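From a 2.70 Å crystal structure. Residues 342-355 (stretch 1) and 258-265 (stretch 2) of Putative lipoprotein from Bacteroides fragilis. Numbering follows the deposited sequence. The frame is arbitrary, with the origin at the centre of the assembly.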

# COMPACT_ATOMS: atom_id res chain seq x y z
N ASP B 342 -30.92 12.32 18.48
CA ASP B 342 -32.30 11.96 18.15
C ASP B 342 -32.30 10.89 17.06
O ASP B 342 -31.91 11.15 15.91
CB ASP B 342 -33.08 13.22 17.70
CG ASP B 342 -34.56 13.07 17.36
OD1 ASP B 342 -35.03 11.92 17.25
OD2 ASP B 342 -35.25 14.11 17.20
N ARG B 343 -32.77 9.70 17.42
CA ARG B 343 -32.83 8.56 16.50
C ARG B 343 -34.16 8.50 15.75
O ARG B 343 -34.26 7.74 14.79
CB ARG B 343 -32.61 7.24 17.24
CG ARG B 343 -31.30 7.16 17.96
CD ARG B 343 -30.09 7.35 17.08
NE ARG B 343 -28.89 7.06 17.86
CZ ARG B 343 -27.65 7.13 17.41
NH1 ARG B 343 -27.41 7.47 16.15
NH2 ARG B 343 -26.63 6.84 18.21
N TYR B 344 -35.16 9.30 16.21
CA TYR B 344 -36.48 9.36 15.59
C TYR B 344 -36.47 10.29 14.37
O TYR B 344 -36.86 9.87 13.29
CB TYR B 344 -37.57 9.80 16.60
CG TYR B 344 -38.93 9.99 15.96
CD1 TYR B 344 -39.49 8.99 15.17
CD2 TYR B 344 -39.66 11.16 16.15
CE1 TYR B 344 -40.73 9.16 14.55
CE2 TYR B 344 -40.90 11.34 15.53
CZ TYR B 344 -41.43 10.34 14.74
OH TYR B 344 -42.67 10.47 14.15
N LEU B 345 -35.99 11.53 14.53
CA LEU B 345 -36.00 12.50 13.44
C LEU B 345 -34.67 12.75 12.77
O LEU B 345 -34.66 13.07 11.58
CB LEU B 345 -36.50 13.86 13.94
CG LEU B 345 -37.95 13.92 14.46
CD1 LEU B 345 -38.21 15.23 15.18
CD2 LEU B 345 -38.95 13.72 13.36
N MSE B 346 -33.57 12.70 13.53
CA MSE B 346 -32.24 13.09 13.09
C MSE B 346 -31.40 11.91 12.56
O MSE B 346 -31.41 11.70 11.36
CB MSE B 346 -31.52 13.80 14.24
CG MSE B 346 -32.18 15.13 14.66
SE MSE B 346 -31.99 16.54 13.34
CE MSE B 346 -30.11 16.81 13.53
N ASP B 347 -30.62 11.19 13.42
CA ASP B 347 -29.73 10.09 13.03
C ASP B 347 -30.50 8.79 12.96
O ASP B 347 -30.57 8.02 13.93
CB ASP B 347 -28.54 9.96 13.98
CG ASP B 347 -27.36 9.31 13.31
OD1 ASP B 347 -26.63 10.01 12.59
OD2 ASP B 347 -27.16 8.10 13.52
N THR B 348 -31.00 8.53 11.77
CA THR B 348 -31.89 7.47 11.37
C THR B 348 -31.20 6.46 10.45
O THR B 348 -30.37 6.87 9.63
CB THR B 348 -33.05 8.22 10.73
OG1 THR B 348 -33.96 8.54 11.78
CG2 THR B 348 -33.72 7.50 9.62
N PRO B 349 -31.54 5.14 10.53
CA PRO B 349 -30.90 4.16 9.62
C PRO B 349 -31.15 4.42 8.12
O PRO B 349 -30.34 4.03 7.27
CB PRO B 349 -31.54 2.83 10.03
CG PRO B 349 -32.12 3.06 11.37
CD PRO B 349 -32.52 4.49 11.42
N ASP B 350 -32.28 5.07 7.81
CA ASP B 350 -32.74 5.41 6.47
C ASP B 350 -31.85 6.48 5.83
O ASP B 350 -31.80 6.59 4.61
CB ASP B 350 -34.19 5.88 6.52
CG ASP B 350 -35.06 4.99 7.40
OD1 ASP B 350 -34.99 3.74 7.23
OD2 ASP B 350 -35.76 5.53 8.29
N LYS B 351 -31.15 7.26 6.63
CA LYS B 351 -30.28 8.29 6.11
C LYS B 351 -28.87 7.71 5.91
O LYS B 351 -28.45 6.82 6.66
CB LYS B 351 -30.24 9.52 7.03
CG LYS B 351 -31.57 10.20 7.30
CD LYS B 351 -31.33 11.55 7.93
CE LYS B 351 -32.59 12.16 8.46
NZ LYS B 351 -32.29 13.44 9.17
N GLY B 352 -28.17 8.24 4.91
CA GLY B 352 -26.81 7.84 4.57
C GLY B 352 -25.84 8.14 5.69
O GLY B 352 -25.83 9.25 6.21
N ASP B 353 -25.09 7.12 6.11
CA ASP B 353 -24.10 7.17 7.20
C ASP B 353 -24.76 7.40 8.60
O ASP B 353 -24.07 7.67 9.57
CB ASP B 353 -22.97 8.17 6.92
CG ASP B 353 -22.33 8.01 5.56
OD1 ASP B 353 -22.01 6.83 5.18
OD2 ASP B 353 -22.14 9.04 4.87
N GLY B 354 -26.08 7.24 8.69
CA GLY B 354 -26.78 7.27 9.96
C GLY B 354 -26.62 5.90 10.60
O GLY B 354 -26.34 4.92 9.91
N SER B 355 -26.76 5.81 11.91
CA SER B 355 -26.57 4.51 12.58
C SER B 355 -27.69 3.51 12.19
O SER B 355 -28.89 3.82 12.23
CB SER B 355 -26.49 4.70 14.09
OG SER B 355 -26.67 3.47 14.76
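Stretch 2 258-265: MVTYINDK

Neither stretch forms a regular helix or strand, so this contact is loop against loop. Stretch 1 curls past stretch 2, so that its middle and its end meet the same short segment: D347 lies against Y261, their CA atoms 4.8 Å apart, and G354 lies against T260, CA to CA 5.8 Å. Going forward from D347 to G354, the nearest CA partner thus steps back from Y261 to T260. Y261 is the centrepiece, and stretch 1 packs against one face and part of the edge of its ring.

The walk begins with D342, which touches nothing opposite but shapes what follows: its OD1 accepts the backbone N of Y344 at 2.8 Å and of L345 at 2.9 Å. R343 directs its CA-to-CB bond away, yet its end returns: NH1 reaches D347 OD2 in a salt bridge of 2.7 Å and comes within 4.2 Å of V259 CG1. M346, a selenomethionine in the m, m, m rotamer, starts sideways but brings its end in against stretch 2, its CE lying 3.4 Å from Y261 O, 3.1 Å from N263 OD1 and 3.3 Å from D264 OD1, while its CB packs 4.3 Å from Y261 CB.

D347 is the buried hub. Its OD1 accepts Y261 N in a nearly straight hydrogen bond of 2.9 Å, and T260 N in a weak, bent one of 3.3 Å; OD2 takes the guanidinium of R343 and also S355 N, the latter at 2.8 Å. One carboxylate thus serves both stretches, with OD1 spent on stretch 2 and OD2 on its own loop.

Two turns then carry the chain past the edge of the tyrosine ring. The type I turn from T348 to K351 closes through K351 N to T348 O at 3.1 Å; P349 and D350, at its two central positions, are out of reach of stretch 2. K351 covers one face of the Y261 ring: CD sits 3.8 Å from the ring centroid, almost on the normal, and the extended chain carries NZ to M346 O at 2.9 Å. That amine is 4.8 Å from the ring centroid, an off-centre cation-pi contact.

The type II turn from K351 to G354, closed by G354 N to K351 O at 3.1 Å, presents consecutive carbonyls to stretch 2. G352 O receives Y261 OH at a very short 2.5 Å, and D353 O receives T260 OG1 at 2.7 Å. G354 passes the ring edge, its N 3.9 Å from Y261 CE2; a CB here would clash with T348 O. The rule is economical: one aspartate fixes the backbone, a lysine covers the ring, and the carbonyls of a turn accept the two hydroxyls.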

# COMPACT_ATOMS: atom_id res chain seq x y z
N MSE B 258 -18.01 9.25 14.48
CA MSE B 258 -18.83 10.28 15.09
C MSE B 258 -20.29 10.22 14.57
O MSE B 258 -20.50 9.90 13.39
CB MSE B 258 -18.21 11.63 14.78
CG MSE B 258 -18.75 12.78 15.63
SE MSE B 258 -18.01 14.50 15.05
CE MSE B 258 -16.18 14.00 15.26
N VAL B 259 -21.28 10.60 15.43
CA VAL B 259 -22.71 10.66 15.04
C VAL B 259 -22.83 11.55 13.82
O VAL B 259 -22.22 12.63 13.80
CB VAL B 259 -23.64 11.12 16.19
CG1 VAL B 259 -25.11 10.96 15.81
CG2 VAL B 259 -23.35 10.37 17.49
N THR B 260 -23.56 11.11 12.78
CA THR B 260 -23.66 11.91 11.56
C THR B 260 -24.65 13.07 11.69
O THR B 260 -24.24 14.22 11.52
CB THR B 260 -23.99 11.04 10.36
OG1 THR B 260 -22.98 10.04 10.30
CG2 THR B 260 -23.97 11.82 9.06
N TYR B 261 -25.90 12.79 12.02
CA TYR B 261 -26.95 13.81 12.03
C TYR B 261 -27.16 14.43 13.39
O TYR B 261 -28.07 14.11 14.14
CB TYR B 261 -28.24 13.24 11.44
CG TYR B 261 -27.98 12.74 10.04
CD1 TYR B 261 -27.84 13.64 8.98
CD2 TYR B 261 -27.74 11.39 9.79
CE1 TYR B 261 -27.56 13.20 7.70
CE2 TYR B 261 -27.44 10.94 8.51
CZ TYR B 261 -27.35 11.84 7.47
OH TYR B 261 -27.08 11.41 6.19
N ILE B 262 -26.29 15.41 13.63
CA ILE B 262 -26.13 16.24 14.81
C ILE B 262 -26.15 17.69 14.25
O ILE B 262 -25.78 18.65 14.91
CB ILE B 262 -24.78 15.69 15.44
CG1 ILE B 262 -25.01 14.66 16.54
CG2 ILE B 262 -23.60 16.60 15.72
CD1 ILE B 262 -26.25 14.87 17.49
N ASN B 263 -26.70 17.81 13.00
CA ASN B 263 -26.77 19.00 12.17
C ASN B 263 -27.95 19.95 12.48
O ASN B 263 -28.26 20.82 11.68
CB ASN B 263 -26.77 18.62 10.67
CG ASN B 263 -27.83 17.65 10.19
OD1 ASN B 263 -28.41 16.86 10.94
ND2 ASN B 263 -28.06 17.66 8.89
N ASP B 264 -28.58 19.80 13.65
CA ASP B 264 -29.59 20.73 14.17
C ASP B 264 -28.83 21.88 14.89
O ASP B 264 -29.27 23.02 14.85
CB ASP B 264 -30.58 20.01 15.12
CG ASP B 264 -29.94 19.29 16.31
OD1 ASP B 264 -28.98 18.49 16.09
OD2 ASP B 264 -30.44 19.47 17.45
N LYS B 265 -27.68 21.55 15.51
CA LYS B 265 -26.78 22.44 16.24
C LYS B 265 -25.37 22.47 15.59
O LYS B 265 -24.72 23.53 15.56
CB LYS B 265 -26.68 21.95 17.70
CG LYS B 265 -25.95 22.90 18.64
CD LYS B 265 -26.14 22.53 20.09
CE LYS B 265 -27.17 23.38 20.78
NZ LYS B 265 -27.00 23.36 22.26